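Local coordinates for NAD dependent epimerase/dehydratase family (uncultured archaeon MedDCM-OCT-S05-C57, PDB 5Y1F), which probably oxidises L-threonine at its third carbon as a monomeric dehydrogenase, using bound NAD+ as the electron acceptor, at residues A[123-128]-A[175-180]; A[218-223]-A[277-282]; A[252-257]-A[293-298]; A[258-263]-A[310-315]. All blocks are in the same frame, centred on the assembly; numbering follows the deposited sequence.

Overall arrangement
The four contacts illustrate how chemistry varies with place in the fold of a Rossmann-type dehydrogenase. Interaction 1 is buried and joins neighbouring parallel strands of the main sheet; interaction 3, also buried, continues from it, since G180 O receives a probable hydrogen bond from Y253 N at 3.1 Å, but there side-chain amide and carboxylate groups replace the regular ladder. Interaction 4, partly buried, packs the sheet strand 258-261 against the C-terminal helix mainly through methionine, isoleucine and phenylalanine side chains. Interaction 2 lies at the surface, about 38 Å from interaction 1 between centres, and relies on an arginine laid over a tyrosine. It meets interaction 4 through the salt bridge of R220 with E263.

Interaction 1: residues A[123-128]-A[175-180]; sequences NQKLFC and GIDVRG
L126 CB packs on V178 CG2 at 3.8 Å, and C128 SG reaches the same methyl, while L126 CD1 extends to I176 CG2. V178 carries CG2 anti to its backbone N, which brings this methyl alongside L126 CB and C128 SG. Helix 101-122 covers L126 on that face. Between the faces runs a parallel ladder: L126 N donates to D177 O, R179 N to L126 O, and C128 N to R179 O at 2.8 Å. The pair belongs to the parallel part of the Rossmann-type sheet, and the side chain of F127 comes within about 7 Å of the bound NAD. F127 CD1 rests 3.5 Å from R179 O. Just before the first bond of the ladder, a water links Q124 O to D177 N.

On the face of F127 and R179, the extended arginine grips D177 side-on: NE reaches OD1 at 2.9 Å in the guanidinium plane, and NH2 takes the syn lone pair of OD2. In the conformer described, one of two, K125 NZ stands over the centre of the guanidinium and donates to M240 O; R179 NH1 serves L239 O and A242 O. A leucine in place of R179 would probably leave the D177 carboxylate without its paired donors and those carbonyls short of a partner. D177 and the backbone carbonyls probably offset the positive charge of R179 and, in this conformer, of K125.

Interaction 2: residues A[218-223]-A[277-282]; sequences VNRNTR and CLYKPD
R220 CB sits over the ring of Y279, 3.6 Å from its centroid and only 7° off the normal, a CH-pi contact close to the middle of the face. CG leaves CB between the backbone N and the carbonyl carbon (chi1 64°), and the bend at chi3 brings the guanidinium back to the tyrosine. NE passes at 4.2 Å from Y279 CD2. CZ comes closer, and NH2 lies 3.5 Å from Y279 CE2, so the ring carbon meets a guanidinium face near its rim; the two planes are inclined by 55°. At the tip, NH2 makes a weak hydrogen bond to a water that donates to C277 O, whereas NH1 forms a salt bridge with E263. V218 O approaches the tyrosine edge, 3.4 Å from CD1, and has no polar partner in the model. Beside it, P281 CG abuts N219 CB at 3.9 Å.

The type I turn from N219 to T222 presents R220 to this ring. It belongs to the loop between strands 213-216 and 223-228, and Y279 ends strand 276-279, which pairs in parallel with 213-216. Helix 262-270 completes the setting: Y279 touches A262 and gives a hydrogen bond from OH to E266.

Interaction 3: residues A[252-257]-A[293-298]; sequences NYNLSS and ISINDD
N254 and D297 meet the opposite backbones through different first torsions. In N254, CG stands anti to the carbonyl carbon (chi1 -81°), which carries ND2 across to N296 O; in D297, CG lies between the backbone N and the carbonyl carbon (chi1 64°), directing OD1 to S256 N. The amide bond is 3.0 Å from N254 ND2 to N296 O and fairly straight at 166°. Its acceptor lies in the amide plane, although the donor stands above the carbonyl plane. The carboxylate bond is shorter, 2.8 Å from S256 N to D297 OD1, but more bent, the NH coming from above the carboxylate plane.

These exchanges tie the short strand 253-254, beside strand 178-187 of the Rossmann-type sheet, to the segment that leads into helix 298-304. D297 occupies the N-cap position yet makes no capping bond; its OD2 instead forms a salt bridge with R301. N254 OD1 accepts from R182, so both ends of that amide are engaged.

Hydrocarbon fills the space beside the polar links: I295 CG2 lies 3.5 Å from N254 CB, with the two side chains crossing at about a right angle, and D297 CB rests 3.6 Å from L255 CA. Farther along, a water hydrogen-bonds with S256 OG and accepts from I295 N.

Interaction 4: residues A[258-263]-A[310-315]; sequences MSFSAE and FDISKM
M258 pushes its thioether into a recess at the helix start, bounded by the backbone from F310 to I312 and by M315. SD sits 3.4 Å from I312 N and also touches D311 C, while CE fits beside F310 O and meets M315 CE at 3.8 Å. The bend at chi3 (-78°) turns CE aside from the line of the chain, giving one flexible side chain contacts with both the start of the helix and a residue one turn on. The next bump comes from the helix: I312 CD1 is the knob set on one face of F260, 4.0 Å from the ring centroid and offset toward the rim, as a CH-pi contact. M315 CE closes on the same ring from an oblique direction, 4.1 Å from F260 CE2. Cut back to an alanine, M258 would probably leave a gap against the I312 end of the helix and the M315 methyl without its neighbour.

D311 caps this helix, its OD1 accepting from K314 N at 2.9 Å, which helps to hold the turn against which the methionine packs. The interface joins strand 258-261, antiparallel to 223-228, to helix 312-326. L265 of helix 262-270 borders both F260 and I312, and I187 of strand 178-187 touches both F260 and M315.

Interaction 1: residues A[123-128]-A[175-180]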
loop_
_atom_site.group_PDB
_atom_site.type_symbol
_atom_site.label_atom_id
_atom_site.label_comp_id
_atom_site.label_asym_id
_atom_site.label_seq_id
_atom_site.Cartn_x
_atom_site.Cartn_y
_atom_site.Cartn_z
ATOM N N ASN A 123 -13.779 -16.539 11.767
ATOM C CA ASN A 123 -12.761 -17.420 11.240
ATOM C C ASN A 123 -12.268 -17.005 9.842
ATOM O O ASN A 123 -12.223 -17.813 8.903
ATOM C CB ASN A 123 -13.296 -18.860 11.204
ATOM C CG ASN A 123 -12.225 -19.864 10.910
ATOM O OD1 ASN A 123 -11.059 -19.672 11.266
ATOM N ND2 ASN A 123 -12.596 -20.932 10.207
ATOM N N GLN A 124 -11.883 -15.744 9.720
ATOM C CA GLN A 124 -11.508 -15.169 8.434
ATOM C C GLN A 124 -10.009 -15.233 8.216
ATOM O O GLN A 124 -9.214 -15.152 9.159
ATOM C CB GLN A 124 -11.967 -13.736 8.279
ATOM C CG GLN A 124 -13.481 -13.601 8.412
ATOM C CD GLN A 124 -13.934 -12.177 8.337
ATOM O OE1 GLN A 124 -14.984 -11.852 7.715
ATOM N NE2 GLN A 124 -13.246 -11.329 8.997
ATOM N N LYS A 125 -9.642 -15.230 6.952
ATOM C CA LYS A 125 -8.245 -14.970 6.526
ATOM C C LYS A 125 -8.119 -13.490 6.160
ATOM O O LYS A 125 -9.117 -12.861 5.788
ATOM C CB LYS A 125 -7.914 -15.828 5.323
ATOM C CG LYS A 125 -6.459 -16.183 5.237
ATOM C CD LYS A 125 -5.844 -15.311 4.192
ATOM C CE LYS A 125 -5.870 -16.033 2.875
ATOM N NZ LYS A 125 -4.486 -16.402 2.604
ATOM N N LEU A 126 -6.924 -12.921 6.363
ATOM C CA LEU A 126 -6.732 -11.463 6.277
ATOM C C LEU A 126 -5.456 -11.114 5.528
ATOM O O LEU A 126 -4.431 -11.817 5.641
ATOM C CB LEU A 126 -6.610 -10.839 7.640
ATOM C CG LEU A 126 -7.835 -10.880 8.554
ATOM C CD1 LEU A 126 -7.471 -10.271 9.901
ATOM C CD2 LEU A 126 -9.073 -10.231 7.976
ATOM N N PHE A 127 -5.541 -10.007 4.818
ATOM C CA PHE A 127 -4.366 -9.278 4.334
ATOM C C PHE A 127 -4.415 -7.905 4.978
ATOM O O PHE A 127 -5.370 -7.163 4.767
ATOM C CB PHE A 127 -4.346 -9.148 2.812
ATOM C CG PHE A 127 -3.138 -8.393 2.305
ATOM C CD1 PHE A 127 -1.889 -8.983 2.268
ATOM C CD2 PHE A 127 -3.249 -7.084 1.932
ATOM C CE1 PHE A 127 -0.786 -8.258 1.883
ATOM C CE2 PHE A 127 -2.145 -6.363 1.523
ATOM C CZ PHE A 127 -0.928 -6.958 1.500
ATOM N N CYS A 128 -3.374 -7.544 5.760
ATOM C CA CYS A 128 -3.322 -6.269 6.480
ATOM C C CYS A 128 -1.946 -5.700 6.252
ATOM O O CYS A 128 -0.983 -6.131 6.907
ATOM C CB CYS A 128 -3.576 -6.444 7.972
ATOM S SG CYS A 128 -5.200 -7.127 8.358
ATOM N N GLY A 175 -4.682 -17.908 16.292
ATOM C CA GLY A 175 -4.714 -18.744 15.103
ATOM C C GLY A 175 -5.290 -18.078 13.864
ATOM O O GLY A 175 -5.610 -18.763 12.907
ATOM N N ILE A 176 -5.263 -16.755 13.794
ATOM C CA ILE A 176 -5.782 -16.054 12.604
ATOM C C ILE A 176 -4.706 -15.961 11.551
ATOM O O ILE A 176 -3.615 -15.453 11.802
ATOM C CB ILE A 176 -6.287 -14.659 12.961
ATOM C CG1 ILE A 176 -7.411 -14.736 13.985
ATOM C CG2 ILE A 176 -6.711 -13.909 11.718
ATOM C CD1 ILE A 176 -8.506 -15.718 13.686
ATOM N N ASP A 177 -5.009 -16.470 10.367
ATOM C CA ASP A 177 -4.052 -16.411 9.251
ATOM C C ASP A 177 -4.131 -15.028 8.603
ATOM O O ASP A 177 -4.939 -14.787 7.700
ATOM C CB ASP A 177 -4.352 -17.527 8.254
ATOM C CG ASP A 177 -3.395 -17.564 7.114
ATOM O OD1 ASP A 177 -2.469 -16.725 7.067
ATOM O OD2 ASP A 177 -3.435 -18.536 6.353
ATOM N N VAL A 178 -3.369 -14.124 9.202
ATOM C CA VAL A 178 -3.231 -12.749 8.726
ATOM C C VAL A 178 -1.842 -12.575 8.118
ATOM O O VAL A 178 -0.828 -13.007 8.727
ATOM C CB VAL A 178 -3.486 -11.738 9.852
ATOM C CG1 VAL A 178 -2.674 -12.025 11.099
ATOM C CG2 VAL A 178 -3.224 -10.319 9.385
ATOM N N ARG A 179 -1.792 -12.008 6.909
ATOM C CA ARG A 179 -0.550 -11.797 6.170
ATOM C C ARG A 179 -0.478 -10.340 5.787
ATOM O O ARG A 179 -1.496 -9.651 5.639
ATOM C CB ARG A 179 -0.545 -12.685 4.930
ATOM C CG ARG A 179 -0.714 -14.147 5.282
ATOM C CD ARG A 179 -0.896 -15.017 4.079
ATOM N NE ARG A 179 -1.262 -16.384 4.484
ATOM C CZ ARG A 179 -1.174 -17.463 3.695
ATOM N NH1 ARG A 179 -0.678 -17.392 2.484
ATOM N NH2 ARG A 179 -1.576 -18.648 4.181
ATOM N N GLY A 180 0.746 -9.851 5.623
ATOM C CA GLY A 180 0.948 -8.474 5.245
ATOM C C GLY A 180 2.330 -8.222 4.680
ATOM O O GLY A 180 3.253 -9.034 4.822
HETATM O O HOH W 1 -7.725 -17.410 9.925
#

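Interaction 2: residues A[218-223]-A[277-282]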
loop_
_atom_site.group_PDB
_atom_site.type_symbol
_atom_site.label_atom_id
_atom_site.label_comp_id
_atom_site.label_asym_id
_atom_site.label_seq_id
_atom_site.Cartn_x
_atom_site.Cartn_y
_atom_site.Cartn_z
ATOM N N VAL A 218 9.780 17.168 -2.664
ATOM C CA VAL A 218 10.975 16.688 -2.004
ATOM C C VAL A 218 12.169 17.189 -2.823
ATOM O O VAL A 218 12.051 17.522 -4.006
ATOM C CB VAL A 218 10.991 15.152 -1.841
ATOM C CG1 VAL A 218 9.858 14.663 -0.964
ATOM C CG2 VAL A 218 11.007 14.420 -3.165
ATOM N N ASN A 219 13.358 17.198 -2.198
ATOM C CA ASN A 219 14.561 17.627 -2.886
ATOM C C ASN A 219 15.007 16.579 -3.913
ATOM O O ASN A 219 14.560 15.416 -3.872
ATOM C CB ASN A 219 15.666 18.066 -1.887
ATOM C CG ASN A 219 16.275 16.922 -1.116
ATOM O OD1 ASN A 219 16.464 17.045 0.141
ATOM N ND2 ASN A 219 16.701 15.935 -1.788
ATOM N N ARG A 220 15.878 16.971 -4.815
ATOM C CA ARG A 220 16.170 16.179 -5.990
ATOM C C ARG A 220 16.892 14.864 -5.676
ATOM O O ARG A 220 16.932 13.966 -6.479
ATOM C CB ARG A 220 16.969 16.959 -7.041
ATOM C CG ARG A 220 18.356 17.401 -6.613
ATOM C CD ARG A 220 19.178 17.974 -7.743
ATOM N NE ARG A 220 18.546 19.097 -8.375
ATOM C CZ ARG A 220 18.132 19.154 -9.644
ATOM N NH1 ARG A 220 18.395 18.161 -10.509
ATOM N NH2 ARG A 220 17.529 20.234 -10.045
ATOM N N ASN A 221 17.561 14.790 -4.540
ATOM C CA ASN A 221 18.262 13.572 -4.188
ATOM C C ASN A 221 17.429 12.597 -3.364
ATOM O O ASN A 221 17.929 11.483 -3.112
ATOM C CB ASN A 221 19.554 13.889 -3.449
ATOM C CG ASN A 221 19.307 14.595 -2.161
ATOM O OD1 ASN A 221 19.085 15.804 -2.145
ATOM N ND2 ASN A 221 19.260 13.839 -1.071
ATOM N N THR A 222 16.181 12.951 -3.024
ATOM C CA THR A 222 15.348 12.090 -2.163
ATOM C C THR A 222 15.210 10.741 -2.832
ATOM O O THR A 222 14.882 10.664 -4.015
ATOM C CB THR A 222 13.985 12.733 -1.964
ATOM O OG1 THR A 222 14.160 14.038 -1.399
ATOM C CG2 THR A 222 13.115 11.880 -1.040
ATOM N N ARG A 223 15.542 9.677 -2.096
ATOM C CA ARG A 223 15.703 8.359 -2.674
ATOM C C ARG A 223 14.983 7.404 -1.725
ATOM O O ARG A 223 15.340 7.272 -0.567
ATOM C CB ARG A 223 17.192 8.056 -2.711
ATOM C CG ARG A 223 17.563 6.720 -3.308
ATOM C CD ARG A 223 19.067 6.504 -3.272
ATOM N NE ARG A 223 19.818 7.503 -4.024
ATOM C CZ ARG A 223 19.939 7.488 -5.343
ATOM N NH1 ARG A 223 19.527 6.457 -6.070
ATOM N NH2 ARG A 223 20.492 8.521 -5.949
ATOM N N CYS A 277 11.217 20.430 -14.382
ATOM C CA CYS A 277 11.039 19.977 -12.998
ATOM C C CYS A 277 11.736 20.926 -12.039
ATOM O O CYS A 277 12.939 21.111 -12.166
ATOM C CB CYS A 277 11.604 18.588 -12.836
ATOM S SG CYS A 277 11.014 17.741 -11.384
ATOM N N LEU A 278 11.008 21.495 -11.106
ATOM C CA LEU A 278 11.572 22.390 -10.080
ATOM C C LEU A 278 11.400 21.688 -8.752
ATOM O O LEU A 278 10.388 21.001 -8.522
ATOM C CB LEU A 278 10.805 23.706 -10.032
ATOM C CG LEU A 278 10.984 24.570 -11.290
ATOM C CD1 LEU A 278 10.191 25.861 -11.086
ATOM C CD2 LEU A 278 12.462 24.850 -11.580
ATOM N N TYR A 279 12.326 21.914 -7.831
ATOM C CA TYR A 279 12.323 21.225 -6.548
ATOM C C TYR A 279 12.065 22.243 -5.435
ATOM O O TYR A 279 12.890 23.183 -5.245
ATOM C CB TYR A 279 13.656 20.511 -6.371
ATOM C CG TYR A 279 13.852 19.377 -7.357
ATOM C CD1 TYR A 279 13.345 18.112 -7.078
ATOM C CD2 TYR A 279 14.384 19.572 -8.625
ATOM C CE1 TYR A 279 13.400 17.094 -8.009
ATOM C CE2 TYR A 279 14.548 18.536 -9.522
ATOM C CZ TYR A 279 13.987 17.311 -9.222
ATOM O OH TYR A 279 14.074 16.247 -10.100
ATOM N N LYS A 280 10.962 22.083 -4.742
ATOM C CA LYS A 280 10.502 22.973 -3.672
ATOM C C LYS A 280 10.014 22.132 -2.502
ATOM O O LYS A 280 8.821 21.818 -2.370
ATOM C CB LYS A 280 9.366 23.864 -4.181
ATOM C CG LYS A 280 9.842 24.837 -5.246
ATOM C CD LYS A 280 9.675 26.268 -4.750
ATOM C CE LYS A 280 8.233 26.730 -4.842
ATOM N NZ LYS A 280 8.152 28.156 -5.270
ATOM N N PRO A 281 10.909 21.702 -1.644
ATOM C CA PRO A 281 10.535 20.758 -0.583
ATOM C C PRO A 281 9.548 21.337 0.392
ATOM O O PRO A 281 9.551 22.555 0.670
ATOM C CB PRO A 281 11.849 20.423 0.088
ATOM C CG PRO A 281 12.869 20.689 -0.985
ATOM C CD PRO A 281 12.365 21.899 -1.690
ATOM N N ASP A 282 8.723 20.466 0.957
ATOM C CA ASP A 282 7.812 20.849 2.049
ATOM C C ASP A 282 7.917 19.858 3.214
ATOM O O ASP A 282 8.871 19.111 3.300
ATOM C CB ASP A 282 6.390 21.125 1.554
ATOM C CG ASP A 282 5.615 19.903 1.107
ATOM O OD1 ASP A 282 4.554 20.130 0.498
ATOM O OD2 ASP A 282 5.966 18.736 1.400
HETATM O O HOH W 2 15.678 21.840 -11.621
#

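Interaction 3: residues A[252-257]-A[293-298]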
loop_
_atom_site.group_PDB
_atom_site.type_symbol
_atom_site.label_atom_id
_atom_site.label_comp_id
_atom_site.label_asym_id
_atom_site.label_seq_id
_atom_site.Cartn_x
_atom_site.Cartn_y
_atom_site.Cartn_z
ATOM N N ASN A 252 4.312 -8.824 8.067
ATOM C CA ASN A 252 5.307 -7.805 7.859
ATOM C C ASN A 252 6.464 -8.143 6.930
ATOM O O ASN A 252 7.567 -7.683 7.145
ATOM C CB ASN A 252 5.860 -7.382 9.213
ATOM C CG ASN A 252 6.527 -8.502 9.950
ATOM O OD1 ASN A 252 6.596 -9.659 9.491
ATOM N ND2 ASN A 252 6.962 -8.183 11.198
ATOM N N TYR A 253 6.198 -8.807 5.826
ATOM C CA TYR A 253 7.275 -9.036 4.855
ATOM C C TYR A 253 7.845 -7.770 4.301
ATOM O O TYR A 253 7.117 -6.993 3.661
ATOM C CB TYR A 253 6.790 -9.889 3.703
ATOM C CG TYR A 253 6.829 -11.394 3.987
ATOM C CD1 TYR A 253 8.021 -12.121 3.828
ATOM C CD2 TYR A 253 5.698 -12.088 4.398
ATOM C CE1 TYR A 253 8.097 -13.465 4.115
ATOM C CE2 TYR A 253 5.773 -13.446 4.613
ATOM C CZ TYR A 253 6.971 -14.104 4.542
ATOM O OH TYR A 253 7.007 -15.496 4.796
ATOM N N ASN A 254 9.171 -7.621 4.356
ATOM C CA ASN A 254 9.838 -6.656 3.500
ATOM C C ASN A 254 9.597 -6.998 2.053
ATOM O O ASN A 254 9.487 -8.178 1.690
ATOM C CB ASN A 254 11.348 -6.684 3.739
ATOM C CG ASN A 254 11.796 -5.912 4.951
ATOM O OD1 ASN A 254 10.990 -5.380 5.742
ATOM N ND2 ASN A 254 13.120 -5.855 5.152
ATOM N N LEU A 255 9.551 -5.997 1.185
ATOM C CA LEU A 255 9.268 -6.188 -0.238
ATOM C C LEU A 255 9.952 -5.100 -1.024
ATOM O O LEU A 255 9.780 -3.913 -0.720
ATOM C CB LEU A 255 7.773 -6.181 -0.501
ATOM C CG LEU A 255 7.400 -6.855 -1.832
ATOM C CD1 LEU A 255 7.400 -8.374 -1.700
ATOM C CD2 LEU A 255 6.066 -6.343 -2.380
ATOM N N SER A 256 10.694 -5.488 -2.060
ATOM C CA SER A 256 11.535 -4.597 -2.819
ATOM C C SER A 256 11.292 -4.669 -4.319
ATOM O O SER A 256 10.945 -5.723 -4.879
ATOM C CB SER A 256 12.978 -4.913 -2.543
ATOM O OG SER A 256 13.922 -4.049 -3.138
ATOM N N SER A 257 11.548 -3.547 -4.985
ATOM C CA SER A 257 11.699 -3.528 -6.422
ATOM C C SER A 257 12.799 -2.539 -6.802
ATOM O O SER A 257 13.883 -2.976 -7.246
ATOM C CB SER A 257 10.393 -3.223 -7.112
ATOM O OG SER A 257 10.642 -3.133 -8.519
ATOM N N ILE A 293 16.532 3.983 2.135
ATOM C CA ILE A 293 16.669 4.108 0.697
ATOM C C ILE A 293 16.285 2.821 -0.043
ATOM O O ILE A 293 15.841 2.877 -1.194
ATOM C CB ILE A 293 18.137 4.502 0.379
ATOM C CG1 ILE A 293 18.448 5.953 0.775
ATOM C CG2 ILE A 293 18.619 4.046 -0.987
ATOM C CD1 ILE A 293 17.301 6.881 0.718
ATOM N N SER A 294 16.563 1.669 0.578
ATOM C CA SER A 294 16.329 0.395 -0.075
ATOM C C SER A 294 16.144 -0.685 0.979
ATOM O O SER A 294 16.501 -0.474 2.130
ATOM C CB SER A 294 17.499 0.056 -1.009
ATOM O OG SER A 294 18.686 -0.074 -0.296
ATOM N N ILE A 295 15.613 -1.821 0.542
ATOM C CA ILE A 295 15.074 -2.817 1.443
ATOM C C ILE A 295 15.582 -4.209 1.072
ATOM O O ILE A 295 15.469 -4.611 -0.070
ATOM C CB ILE A 295 13.535 -2.846 1.315
ATOM C CG1 ILE A 295 12.896 -1.503 1.695
ATOM C CG2 ILE A 295 12.920 -3.976 2.114
ATOM C CD1 ILE A 295 13.204 -1.096 3.119
ATOM N N ASN A 296 15.987 -4.995 2.071
ATOM C CA ASN A 296 16.352 -6.433 1.837
ATOM C C ASN A 296 15.082 -7.260 2.016
ATOM O O ASN A 296 14.627 -7.475 3.150
ATOM C CB ASN A 296 17.450 -6.885 2.801
ATOM C CG ASN A 296 18.045 -8.217 2.427
ATOM O OD1 ASN A 296 19.268 -8.484 2.728
ATOM N ND2 ASN A 296 17.307 -9.011 1.763
ATOM N N ASP A 297 14.558 -7.783 0.910
ATOM C CA ASP A 297 13.373 -8.623 0.903
ATOM C C ASP A 297 13.677 -10.083 0.632
ATOM O O ASP A 297 12.866 -10.795 0.078
ATOM C CB ASP A 297 12.348 -8.101 -0.076
ATOM C CG ASP A 297 12.821 -8.137 -1.510
ATOM O OD1 ASP A 297 11.962 -7.980 -2.416
ATOM O OD2 ASP A 297 14.029 -8.331 -1.735
ATOM N N ASP A 298 14.843 -10.552 1.071
ATOM C CA ASP A 298 15.188 -11.941 0.850
ATOM C C ASP A 298 14.153 -12.912 1.373
ATOM O O ASP A 298 13.898 -13.937 0.747
ATOM C CB ASP A 298 16.536 -12.321 1.448
ATOM C CG ASP A 298 17.006 -13.698 0.979
ATOM O OD1 ASP A 298 17.123 -13.901 -0.233
ATOM O OD2 ASP A 298 17.061 -14.634 1.792
HETATM O O HOH W 3 14.768 -1.734 -2.263
#

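Interaction 4: residues A[258-263]-A[310-315]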
loop_
_atom_site.group_PDB
_atom_site.type_symbol
_atom_site.label_atom_id
_atom_site.label_comp_id
_atom_site.label_asym_id
_atom_site.label_seq_id
_atom_site.Cartn_x
_atom_site.Cartn_y
_atom_site.Cartn_z
ATOM N N MET A 258 12.533 -1.251 -6.705
ATOM C CA MET A 258 13.429 -0.196 -7.206
ATOM C C MET A 258 13.834 0.739 -6.088
ATOM O O MET A 258 13.148 0.843 -5.066
ATOM C CB MET A 258 12.714 0.656 -8.259
ATOM C CG MET A 258 12.352 -0.080 -9.529
ATOM S SD MET A 258 11.274 0.842 -10.628
ATOM C CE MET A 258 9.737 0.577 -9.775
ATOM N N SER A 259 14.915 1.466 -6.302
ATOM C CA SER A 259 15.335 2.548 -5.437
ATOM C C SER A 259 16.009 3.559 -6.324
ATOM O O SER A 259 16.881 3.140 -7.115
ATOM C CB SER A 259 16.338 1.995 -4.424
ATOM O OG SER A 259 15.697 1.253 -3.415
ATOM N N PHE A 260 15.431 4.726 -6.463
ATOM C CA PHE A 260 15.941 5.791 -7.327
ATOM C C PHE A 260 15.664 7.108 -6.653
ATOM O O PHE A 260 14.785 7.194 -5.814
ATOM C CB PHE A 260 15.331 5.763 -8.722
ATOM C CG PHE A 260 13.831 5.715 -8.762
ATOM C CD1 PHE A 260 13.062 6.818 -8.494
ATOM C CD2 PHE A 260 13.165 4.523 -9.132
ATOM C CE1 PHE A 260 11.688 6.746 -8.523
ATOM C CE2 PHE A 260 11.786 4.469 -9.162
ATOM C CZ PHE A 260 11.054 5.558 -8.873
ATOM N N SER A 261 16.432 8.135 -7.024
ATOM C CA SER A 261 16.185 9.465 -6.523
ATOM C C SER A 261 15.195 10.214 -7.419
ATOM O O SER A 261 14.936 9.818 -8.561
ATOM C CB SER A 261 17.460 10.265 -6.446
ATOM O OG SER A 261 17.959 10.466 -7.711
ATOM N N ALA A 262 14.670 11.302 -6.898
ATOM C CA ALA A 262 13.724 12.118 -7.652
ATOM C C ALA A 262 14.315 12.610 -8.970
ATOM O O ALA A 262 13.648 12.517 -10.011
ATOM C CB ALA A 262 13.212 13.284 -6.819
ATOM N N GLU A 263 15.546 13.094 -8.961
ATOM C CA GLU A 263 16.140 13.545 -10.229
ATOM C C GLU A 263 16.399 12.385 -11.165
ATOM O O GLU A 263 16.402 12.597 -12.370
ATOM C CB GLU A 263 17.395 14.386 -9.992
ATOM C CG GLU A 263 18.559 13.678 -9.373
ATOM C CD GLU A 263 19.838 14.499 -9.305
ATOM O OE1 GLU A 263 19.924 15.611 -9.915
ATOM O OE2 GLU A 263 20.806 13.946 -8.795
ATOM N N PHE A 310 8.747 -5.132 -12.948
ATOM C CA PHE A 310 8.838 -3.804 -13.526
ATOM C C PHE A 310 10.021 -3.025 -13.006
ATOM O O PHE A 310 10.043 -2.634 -11.838
ATOM C CB PHE A 310 7.547 -2.992 -13.283
ATOM C CG PHE A 310 6.407 -3.426 -14.138
ATOM C CD1 PHE A 310 6.091 -2.715 -15.280
ATOM C CD2 PHE A 310 5.602 -4.487 -13.775
ATOM C CE1 PHE A 310 5.002 -3.080 -16.036
ATOM C CE2 PHE A 310 4.545 -4.866 -14.551
ATOM C CZ PHE A 310 4.244 -4.173 -15.663
ATOM N N ASP A 311 10.985 -2.734 -13.876
ATOM C CA ASP A 311 12.032 -1.794 -13.619
ATOM C C ASP A 311 11.573 -0.381 -13.969
ATOM O O ASP A 311 10.417 -0.153 -14.391
ATOM C CB ASP A 311 13.323 -2.208 -14.372
ATOM C CG ASP A 311 13.190 -2.160 -15.864
ATOM O OD1 ASP A 311 12.173 -1.770 -16.418
ATOM O OD2 ASP A 311 14.204 -2.538 -16.532
ATOM N N ILE A 312 12.459 0.586 -13.821
ATOM C CA ILE A 312 12.055 1.956 -14.011
ATOM C C ILE A 312 11.661 2.260 -15.464
ATOM O O ILE A 312 10.711 3.003 -15.728
ATOM C CB ILE A 312 13.108 2.924 -13.479
ATOM C CG1 ILE A 312 12.507 4.314 -13.308
ATOM C CG2 ILE A 312 14.357 2.990 -14.381
ATOM C CD1 ILE A 312 13.457 5.317 -12.697
ATOM N N SER A 313 12.336 1.630 -16.404
ATOM C CA SER A 313 12.041 1.785 -17.832
ATOM C C SER A 313 10.650 1.241 -18.186
ATOM O O SER A 313 9.851 1.933 -18.826
ATOM C CB SER A 313 13.075 0.991 -18.647
ATOM O OG SER A 313 14.342 1.601 -18.597
ATOM N N LYS A 314 10.371 0.024 -17.755
ATOM C CA LYS A 314 9.116 -0.599 -18.050
ATOM C C LYS A 314 7.967 0.116 -17.364
ATOM O O LYS A 314 6.902 0.269 -17.937
ATOM C CB LYS A 314 9.119 -2.060 -17.693
ATOM C CG LYS A 314 9.988 -2.935 -18.606
ATOM C CD LYS A 314 9.797 -4.407 -18.298
ATOM C CE LYS A 314 10.558 -5.303 -19.272
ATOM N NZ LYS A 314 9.938 -5.277 -20.632
ATOM N N MET A 315 8.161 0.518 -16.117
ATOM C CA MET A 315 7.122 1.265 -15.437
ATOM C C MET A 315 6.879 2.574 -16.184
ATOM O O MET A 315 5.773 3.001 -16.355
ATOM C CB MET A 315 7.617 1.592 -14.018
ATOM C CG MET A 315 6.753 2.686 -13.344
ATOM S SD MET A 315 7.126 2.857 -11.603
ATOM C CE MET A 315 8.768 3.624 -11.754
#